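Local structure of N-acetyltransferase (Staphylococcus aureus subsp. aureus, 4M85) at residues 42-45 with 46-49; 136-139 with 140-143; 154-157 with 158-162. The protein probably transfers an acetyl group from acetyl-coenzyme A to an acceptor substrate, as a GNAT-family enzyme. One frame throughout, in Å; residues are numbered along the deposited sequence.

Overall arrangement
All three contacts are local, each joining side chains three to five residues apart along one helix or at its end. Interaction 1 lies in helix 37-49, with its centre about 29 Å from that of interaction 3, on the opposite side of the chain's centre, and about 26 Å from that of interaction 2. Interactions 2 and 3 are closer, with nearest atoms about 7 Å apart. Their helices, 130-140 and 156-164, flank strand 147-152, which in GNAT relatives borders the acetyl-coenzyme A cleft together with strand 114-121. Interaction 2 is at the C-terminal end of helix 130-140, away from the turn that in relatives holds the cofactor's pyrophosphate; interaction 3 starts helix 156-164.

Interaction 1: residues 42-45 with 46-49; sequences DAIE and KSCV
K46 reaches back one turn to D42, and the pair meets twice. K46 N donates to D42 O at 3.1 Å, a regular helical bond, while the side chain runs past that same oxygen, with K46 CG 3.5 Å from D42 O. Because CG stands beside the backbone N (chi1 -75°) and the rest of the chain is extended, the ammonium group is carried to the carboxylate at a slant. There K46 NZ forms a salt bridge with D42 OD2 at 2.9 Å, met on the syn lone pair of that oxygen: an i to i+4 pair along the helix. K46 NZ also donates to the backbone O of D92, its strongest polar partner, so the amine is held between the carboxylate and that residue.

S47 N donates to A43 O at 2.9 Å. The hydroxyl turns onto its own helix: a chi1 of 80° sets OG between the backbone N and the carbonyl carbon and lets it donate to I44 O. The modelled length, 2.5 Å between S47 OG and I44 O, is very short, and its exact value is doubtful. T55 OG1 is a further hydrogen-bond partner of this buried hydroxyl.

C48 N bonds better to E45 O, three residues back at 3.2 Å, than to I44 O, to which it makes a weak bond; the donor sits above the carbonyl plane of E45. V49 N bonds to K46 O with the same spacing, and V49 CG2 lies 3.9 Å from E45 O.

Helix 37-49 is the last helix in the connection between strands 4-7 and 60-65, the first two of the GNAT sheet. Against helix 13-26, E45 touches F14 and A17, and C48 and V49 meet R13. S47 packs on Y53 and W88, A43 touches L93, and a backbone hydrogen bond links C48 to Y57.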
ATOM      1  N   ASP A  42      14.640   6.226  -2.827  1.00 22.46           N
ATOM      2  CA  ASP A  42      15.587   5.746  -1.836  1.00 21.68           C
ATOM      3  C   ASP A  42      14.932   5.620  -0.450  1.00 18.66           C
ATOM      4  O   ASP A  42      15.121   4.632   0.252  1.00 17.80           O
ATOM      5  CB  ASP A  42      16.790   6.681  -1.751  1.00 22.08           C
ATOM      6  CG  ASP A  42      17.753   6.265  -0.687  1.00 22.80           C
ATOM      7  OD1 ASP A  42      18.411   5.218  -0.843  1.00 26.87           O
ATOM      8  OD2 ASP A  42      17.847   6.975   0.323  1.00 22.34           O
ATOM      9  N   ALA A  43      14.174   6.628  -0.058  1.00 17.87           N
ATOM     10  CA  ALA A  43      13.516   6.592   1.246  1.00 16.72           C
ATOM     11  C   ALA A  43      12.495   5.449   1.377  1.00 16.54           C
ATOM     12  O   ALA A  43      12.458   4.772   2.418  1.00 15.49           O
ATOM     13  CB  ALA A  43      12.873   7.916   1.551  1.00 16.71           C
ATOM     14  N   ILE A  44      11.647   5.268   0.356  1.00 15.61           N
ATOM     15  CA  ILE A  44      10.623   4.219   0.394  1.00 15.96           C
ATOM     16  C   ILE A  44      11.297   2.860   0.398  1.00 15.99           C
ATOM     17  O   ILE A  44      10.883   1.976   1.124  1.00 15.74           O
ATOM     18  CB  ILE A  44       9.614   4.326  -0.793  1.00 16.64           C
ATOM     19  CG1 ILE A  44       8.836   5.631  -0.743  1.00 17.59           C
ATOM     20  CG2 ILE A  44       8.603   3.205  -0.794  1.00 16.20           C
ATOM     21  CD1 ILE A  44       8.355   6.114  -2.110  1.00 17.79           C
ATOM     22  N   GLU A  45      12.346   2.699  -0.403  1.00 17.56           N
ATOM     23  CA  GLU A  45      13.111   1.480  -0.444  1.00 18.62           C
ATOM     24  C   GLU A  45      13.613   1.120   0.958  1.00 17.84           C
ATOM     25  O   GLU A  45      13.528  -0.025   1.386  1.00 15.89           O
ATOM     26  CB  GLU A  45      14.326   1.629  -1.363  1.00 20.97           C
ATOM     27  CG  GLU A  45      14.021   1.741  -2.855  1.00 24.03           C
ATOM     28  CD  GLU A  45      15.193   2.297  -3.647  1.00 26.42           C
ATOM     29  OE1 GLU A  45      16.292   2.376  -3.078  1.00 28.22           O
ATOM     30  OE2 GLU A  45      15.024   2.682  -4.839  1.00 29.24           O
ATOM     31  N   LYS A  46      14.147   2.108   1.662  1.00 16.44           N
ATOM     32  CA  LYS A  46      14.649   1.855   3.011  1.00 17.11           C
ATOM     33  C   LYS A  46      13.503   1.524   3.953  1.00 17.05           C
ATOM     34  O   LYS A  46      13.678   0.709   4.864  1.00 17.87           O
ATOM     35  CB  LYS A  46      15.436   3.071   3.532  1.00 16.80           C
ATOM     36  CG  LYS A  46      16.812   3.211   2.917  1.00 17.17           C
ATOM     37  CD  LYS A  46      17.415   4.585   3.207  1.00 17.15           C
ATOM     38  CE  LYS A  46      18.898   4.621   2.872  1.00 17.51           C
ATOM     39  NZ  LYS A  46      19.345   6.006   2.582  1.00 17.86           N
ATOM     40  N   SER A  47      12.342   2.169   3.733  1.00 16.53           N
ATOM     41  CA  SER A  47      11.135   1.940   4.532  1.00 16.72           C
ATOM     42  C   SER A  47      10.685   0.472   4.503  1.00 16.48           C
ATOM     43  O   SER A  47       9.976   0.035   5.412  1.00 15.12           O
ATOM     44  CB  SER A  47       9.981   2.847   4.106  1.00 16.16           C
ATOM     45  OG  SER A  47       9.280   2.405   2.943  1.00 15.63           O
ATOM     46  N   CYS A  48      11.089  -0.250   3.456  1.00 16.83           N
ATOM     47  CA  CYS A  48      10.681  -1.644   3.238  1.00 17.82           C
ATOM     48  C   CYS A  48      11.505  -2.636   4.042  1.00 16.76           C
ATOM     49  O   CYS A  48      11.007  -3.718   4.294  1.00 17.38           O
ATOM     50  CB  CYS A  48      10.789  -2.030   1.740  1.00 19.87           C
ATOM     51  SG  CYS A  48       9.635  -1.192   0.615  1.00 24.65           S
ATOM     52  N   VAL A  49      12.744  -2.285   4.425  1.00 15.75           N
ATOM     53  CA  VAL A  49      13.669  -3.225   5.080  1.00 15.92           C
ATOM     54  C   VAL A  49      14.287  -2.733   6.392  1.00 17.25           C
ATOM     55  O   VAL A  49      14.510  -3.535   7.270  1.00 16.90           O
ATOM     56  CB  VAL A  49      14.819  -3.723   4.131  1.00 16.63           C
ATOM     57  CG1 VAL A  49      14.280  -4.624   3.037  1.00 17.08           C
ATOM     58  CG2 VAL A  49      15.618  -2.588   3.527  1.00 15.95           C
TER

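Interaction 2: residues 136-139 with 140-143; sequences TSLL and ESNT
Between T136 and E140 the helix is still regular, E140 N donating to T136 O at 3.1 Å, but one residue on S141 N bonds mainly to L138 O and only weakly to S137 O, and the chain then straightens at N142. L138 O receives two bonds from S141. S141 N approaches L138 O from above the carbonyl plane at 3.1 Å. S141 OG lies nearer that plane, 2.6 Å from L138 O. A chi1 of 75° folds the hydroxyl of S141 back over the last turn, where S141 OG also lies 4.0 Å from L138 CD1. On the outer side a water ties the turn together, donating to S137 O and, at 2.7 Å, to E140 OE1; the bend of E140 at chi2 (-85°) curls the carboxylate round to meet it.

This is the C-terminal end of the helix that crosses over from strand 114-121 to the parallel strand 147-152. L138, L139 and S141 rest on W147, whose NE1 also bonds N142 O. L138 reaches on to I73 and S75 of strand 68-77, while L139 packs against V165, F167 and V185.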
ATOM      1  N   THR A 136      -7.748 -11.517  -3.359  1.00 18.15           N
ATOM      2  CA  THR A 136      -8.405 -12.781  -3.038  1.00 18.10           C
ATOM      3  C   THR A 136      -7.486 -13.660  -2.184  1.00 19.02           C
ATOM      4  O   THR A 136      -7.882 -14.188  -1.163  1.00 20.02           O
ATOM      5  CB  THR A 136      -8.828 -13.471  -4.333  1.00 18.76           C
ATOM      6  OG1 THR A 136      -9.852 -12.704  -4.931  1.00 18.41           O
ATOM      7  CG2 THR A 136      -9.370 -14.865  -4.101  1.00 19.87           C
ATOM      8  N   SER A 137      -6.234 -13.762  -2.584  1.00 19.64           N
ATOM      9  CA  SER A 137      -5.298 -14.595  -1.873  1.00 20.96           C
ATOM     10  C   SER A 137      -4.979 -14.029  -0.470  1.00 20.38           C
ATOM     11  O   SER A 137      -4.804 -14.798   0.469  1.00 18.85           O
ATOM     12  CB  SER A 137      -4.036 -14.790  -2.711  1.00 22.74           C
ATOM     13  OG  SER A 137      -2.971 -15.135  -1.886  1.00 27.01           O
ATOM     14  N   LEU A 138      -4.917 -12.699  -0.335  1.00 19.36           N
ATOM     15  CA  LEU A 138      -4.687 -12.072   0.958  1.00 18.52           C
ATOM     16  C   LEU A 138      -5.873 -12.299   1.898  1.00 19.01           C
ATOM     17  O   LEU A 138      -5.676 -12.561   3.092  1.00 17.59           O
ATOM     18  CB  LEU A 138      -4.444 -10.564   0.805  1.00 18.22           C
ATOM     19  CG  LEU A 138      -4.229  -9.757   2.092  1.00 18.59           C
ATOM     20  CD1 LEU A 138      -2.987 -10.254   2.809  1.00 17.91           C
ATOM     21  CD2 LEU A 138      -4.106  -8.266   1.799  1.00 18.37           C
ATOM     22  N   LEU A 139      -7.101 -12.158   1.379  1.00 18.71           N
ATOM     23  CA  LEU A 139      -8.297 -12.353   2.217  1.00 19.38           C
ATOM     24  C   LEU A 139      -8.366 -13.803   2.691  1.00 20.12           C
ATOM     25  O   LEU A 139      -8.703 -14.055   3.827  1.00 21.03           O
ATOM     26  CB  LEU A 139      -9.587 -11.956   1.485  1.00 19.54           C
ATOM     27  CG  LEU A 139      -9.724 -10.458   1.127  1.00 20.16           C
ATOM     28  CD1 LEU A 139     -10.920 -10.254   0.213  1.00 20.11           C
ATOM     29  CD2 LEU A 139      -9.832  -9.547   2.345  1.00 21.27           C
ATOM     30  N   GLU A 140      -8.020 -14.759   1.838  1.00 21.64           N
ATOM     31  CA  GLU A 140      -7.984 -16.167   2.257  1.00 22.83           C
ATOM     32  C   GLU A 140      -6.909 -16.492   3.336  1.00 22.67           C
ATOM     33  O   GLU A 140      -7.051 -17.488   4.060  1.00 22.98           O
ATOM     34  CB  GLU A 140      -7.812 -17.080   1.024  1.00 26.04           C
ATOM     35  CG  GLU A 140      -8.117 -18.565   1.255  1.00 29.59           C
ATOM     36  CD  GLU A 140      -6.950 -19.399   1.827  1.00 32.34           C
ATOM     37  OE1 GLU A 140      -5.765 -19.052   1.630  1.00 34.44           O
ATOM     38  OE2 GLU A 140      -7.216 -20.457   2.439  1.00 34.59           O
ATOM     39  N   SER A 141      -5.854 -15.679   3.449  1.00 20.38           N
ATOM     40  CA  SER A 141      -4.777 -15.922   4.436  1.00 20.77           C
ATOM     41  C   SER A 141      -5.221 -15.859   5.920  1.00 22.00           C
ATOM     42  O   SER A 141      -4.523 -16.384   6.804  1.00 20.77           O
ATOM     43  CB  SER A 141      -3.583 -14.956   4.229  1.00 19.64           C
ATOM     44  OG  SER A 141      -3.903 -13.653   4.707  1.00 20.57           O
ATOM     45  N   ASN A 142      -6.348 -15.203   6.184  1.00 22.93           N
ATOM     46  CA  ASN A 142      -6.911 -15.084   7.540  1.00 23.10           C
ATOM     47  C   ASN A 142      -8.393 -14.742   7.474  1.00 23.23           C
ATOM     48  O   ASN A 142      -8.767 -13.595   7.198  1.00 21.18           O
ATOM     49  CB  ASN A 142      -6.193 -13.995   8.342  1.00 25.12           C
ATOM     50  CG  ASN A 142      -6.456 -14.088   9.840  1.00 27.07           C
ATOM     51  OD1 ASN A 142      -7.402 -14.742  10.293  1.00 27.76           O
ATOM     52  ND2 ASN A 142      -5.607 -13.425  10.617  1.00 27.55           N
ATOM     53  N   THR A 143      -9.225 -15.748   7.719  1.00 23.29           N
ATOM     54  CA  THR A 143     -10.673 -15.588   7.713  1.00 23.50           C
ATOM     55  C   THR A 143     -11.237 -15.333   9.122  1.00 23.91           C
ATOM     56  O   THR A 143     -12.460 -15.389   9.333  1.00 21.90           O
ATOM     57  CB  THR A 143     -11.335 -16.819   7.110  1.00 25.20           C
ATOM     58  OG1 THR A 143     -10.983 -17.973   7.876  1.00 25.04           O
ATOM     59  CG2 THR A 143     -10.850 -17.024   5.685  1.00 27.10           C
TER
HETATM   60  O   HOH W   1      -4.040 -17.146   0.732  1.00 20.07           O

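Interaction 3: residues 154-157 with 158-162; sequences NNEA and ALKLY
N155 and A158 face each other across the first turn of a helix, the amide of one lying against the methyl of the other. With CG anti to the backbone N (chi1 -169°), the N155 side chain swings forward over the turn and N155 OD1 accepts from A158 N at 3.1 Å. The N-H points almost straight at the oxygen, 167° at the hydrogen, although the donor stands above the amide plane and not on a lone pair. A158 CB completes the fit, 3.5 Å from N155 OD1 and close to CG and ND2 as well. The main-chain oxygen of N155 is engaged too, taking the N-H of L159 in its carbonyl plane. N155 is thus the N-cap of helix 156-164, its side chain occupying an N-H that has no preceding turn to bond to.

In the GNAT fold this helix follows strand 147-152, and its inner face lies on the sheet: A158, L159 and Y162 all touch C151, and L159 also meets H181 and L183 of strand 178-184.

On the outer face E156 and K160 form a second pairing, four residues apart. Both chains are extended beyond CG and cross at an angle, so that K160 CE is 3.4 Å from E156 OE1. The salt bridge between E156 OE1 and K160 NZ is long, 3.5 Å. A water bridges the two, donating to E156 OE1 at 2.7 Å and accepting from K160 NZ. The carboxylate near the start of the helix would probably also be favoured by the helix dipole. The aliphatic part of K160 lies over the backbone of the turn, K160 CG 3.2 Å from E156 O, the oxygen that also accepts K160 N.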
ATOM      1  N   ASN A 154     -14.056   8.119  -6.934  1.00 29.15           N
ATOM      2  CA  ASN A 154     -14.148   8.324  -8.383  1.00 30.80           C
ATOM      3  C   ASN A 154     -13.784   7.090  -9.172  1.00 28.74           C
ATOM      4  O   ASN A 154     -13.892   7.088 -10.398  1.00 29.62           O
ATOM      5  CB  ASN A 154     -13.258   9.480  -8.817  1.00 31.64           C
ATOM      6  CG  ASN A 154     -13.697  10.802  -8.235  1.00 34.59           C
ATOM      7  OD1 ASN A 154     -14.891  11.072  -8.071  1.00 37.49           O
ATOM      8  ND2 ASN A 154     -12.730  11.636  -7.911  1.00 38.79           N
ATOM      9  N   ASN A 155     -13.376   6.036  -8.465  1.00 27.17           N
ATOM     10  CA  ASN A 155     -12.945   4.810  -9.086  1.00 25.81           C
ATOM     11  C   ASN A 155     -13.971   3.687  -8.953  1.00 24.38           C
ATOM     12  O   ASN A 155     -13.847   2.789  -8.099  1.00 22.72           O
ATOM     13  CB  ASN A 155     -11.595   4.416  -8.510  1.00 26.41           C
ATOM     14  CG  ASN A 155     -10.937   3.300  -9.287  1.00 26.62           C
ATOM     15  OD1 ASN A 155     -11.583   2.592 -10.051  1.00 25.42           O
ATOM     16  ND2 ASN A 155      -9.647   3.122  -9.071  1.00 28.21           N
ATOM     17  N   GLU A 156     -14.960   3.712  -9.844  1.00 26.08           N
ATOM     18  CA  GLU A 156     -16.075   2.740  -9.800  1.00 25.48           C
ATOM     19  C   GLU A 156     -15.642   1.313 -10.127  1.00 24.40           C
ATOM     20  O   GLU A 156     -16.198   0.343  -9.592  1.00 23.10           O
ATOM     21  CB  GLU A 156     -17.233   3.149 -10.713  1.00 27.85           C
ATOM     22  CG  GLU A 156     -18.485   2.305 -10.444  1.00 31.18           C
ATOM     23  CD  GLU A 156     -19.621   2.584 -11.393  1.00 33.81           C
ATOM     24  OE1 GLU A 156     -19.458   2.309 -12.608  1.00 38.84           O
ATOM     25  OE2 GLU A 156     -20.675   3.063 -10.921  1.00 34.45           O
ATOM     26  N   ALA A 157     -14.655   1.166 -10.997  1.00 22.25           N
ATOM     27  CA  ALA A 157     -14.211  -0.167 -11.363  1.00 22.51           C
ATOM     28  C   ALA A 157     -13.588  -0.889 -10.154  1.00 22.32           C
ATOM     29  O   ALA A 157     -13.814  -2.096  -9.944  1.00 22.68           O
ATOM     30  CB  ALA A 157     -13.239  -0.120 -12.552  1.00 21.54           C
ATOM     31  N   ALA A 158     -12.802  -0.165  -9.362  1.00 22.37           N
ATOM     32  CA  ALA A 158     -12.304  -0.714  -8.108  1.00 22.28           C
ATOM     33  C   ALA A 158     -13.480  -1.032  -7.176  1.00 22.86           C
ATOM     34  O   ALA A 158     -13.585  -2.155  -6.655  1.00 25.09           O
ATOM     35  CB  ALA A 158     -11.312   0.226  -7.460  1.00 22.26           C
ATOM     36  N   LEU A 159     -14.404  -0.092  -7.007  1.00 22.26           N
ATOM     37  CA  LEU A 159     -15.507  -0.319  -6.081  1.00 23.63           C
ATOM     38  C   LEU A 159     -16.292  -1.587  -6.457  1.00 24.43           C
ATOM     39  O   LEU A 159     -16.644  -2.362  -5.571  1.00 22.89           O
ATOM     40  CB  LEU A 159     -16.420   0.904  -5.993  1.00 23.14           C
ATOM     41  CG  LEU A 159     -17.675   0.813  -5.127  1.00 24.31           C
ATOM     42  CD1 LEU A 159     -17.332   0.593  -3.642  1.00 24.13           C
ATOM     43  CD2 LEU A 159     -18.548   2.060  -5.331  1.00 23.34           C
ATOM     44  N   LYS A 160     -16.542  -1.805  -7.752  1.00 26.73           N
ATOM     45  CA  LYS A 160     -17.251  -3.002  -8.194  1.00 29.25           C
ATOM     46  C   LYS A 160     -16.436  -4.235  -7.877  1.00 28.76           C
ATOM     47  O   LYS A 160     -16.954  -5.197  -7.355  1.00 27.49           O
ATOM     48  CB  LYS A 160     -17.467  -2.997  -9.699  1.00 33.79           C
ATOM     49  CG  LYS A 160     -18.362  -1.908 -10.222  1.00 36.61           C
ATOM     50  CD  LYS A 160     -18.372  -1.961 -11.735  1.00 38.68           C
ATOM     51  CE  LYS A 160     -19.437  -1.056 -12.304  1.00 43.19           C
ATOM     52  NZ  LYS A 160     -19.318  -0.995 -13.786  1.00 48.10           N
ATOM     53  N   LEU A 161     -15.154  -4.207  -8.234  1.00 30.12           N
ATOM     54  CA  LEU A 161     -14.225  -5.288  -7.876  1.00 31.42           C
ATOM     55  C   LEU A 161     -14.286  -5.600  -6.381  1.00 30.56           C
ATOM     56  O   LEU A 161     -14.418  -6.772  -5.990  1.00 31.25           O
ATOM     57  CB  LEU A 161     -12.784  -4.963  -8.327  1.00 35.19           C
ATOM     58  CG  LEU A 161     -11.602  -5.829  -7.832  1.00 38.09           C
ATOM     59  CD1 LEU A 161     -11.852  -7.330  -8.011  1.00 40.89           C
ATOM     60  CD2 LEU A 161     -10.313  -5.426  -8.526  1.00 38.24           C
ATOM     61  N   TYR A 162     -14.264  -4.569  -5.539  1.00 26.82           N
ATOM     62  CA  TYR A 162     -14.290  -4.806  -4.090  1.00 24.35           C
ATOM     63  C   TYR A 162     -15.606  -5.393  -3.600  1.00 25.66           C
ATOM     64  O   TYR A 162     -15.602  -6.361  -2.800  1.00 23.39           O
ATOM     65  CB  TYR A 162     -13.933  -3.546  -3.299  1.00 22.45           C
ATOM     66  CG  TYR A 162     -12.587  -2.972  -3.678  1.00 21.56           C
ATOM     67  CD1 TYR A 162     -11.531  -3.803  -3.988  1.00 20.58           C
ATOM     68  CD2 TYR A 162     -12.378  -1.595  -3.725  1.00 21.52           C
ATOM     69  CE1 TYR A 162     -10.308  -3.302  -4.358  1.00 22.47           C
ATOM     70  CE2 TYR A 162     -11.144  -1.069  -4.096  1.00 22.03           C
ATOM     71  CZ  TYR A 162     -10.117  -1.934  -4.410  1.00 22.64           C
ATOM     72  OH  TYR A 162      -8.886  -1.468  -4.775  1.00 23.90           O
TER
HETATM   73  O   HOH W   2     -17.740   1.415 -14.536  1.00 55.46           O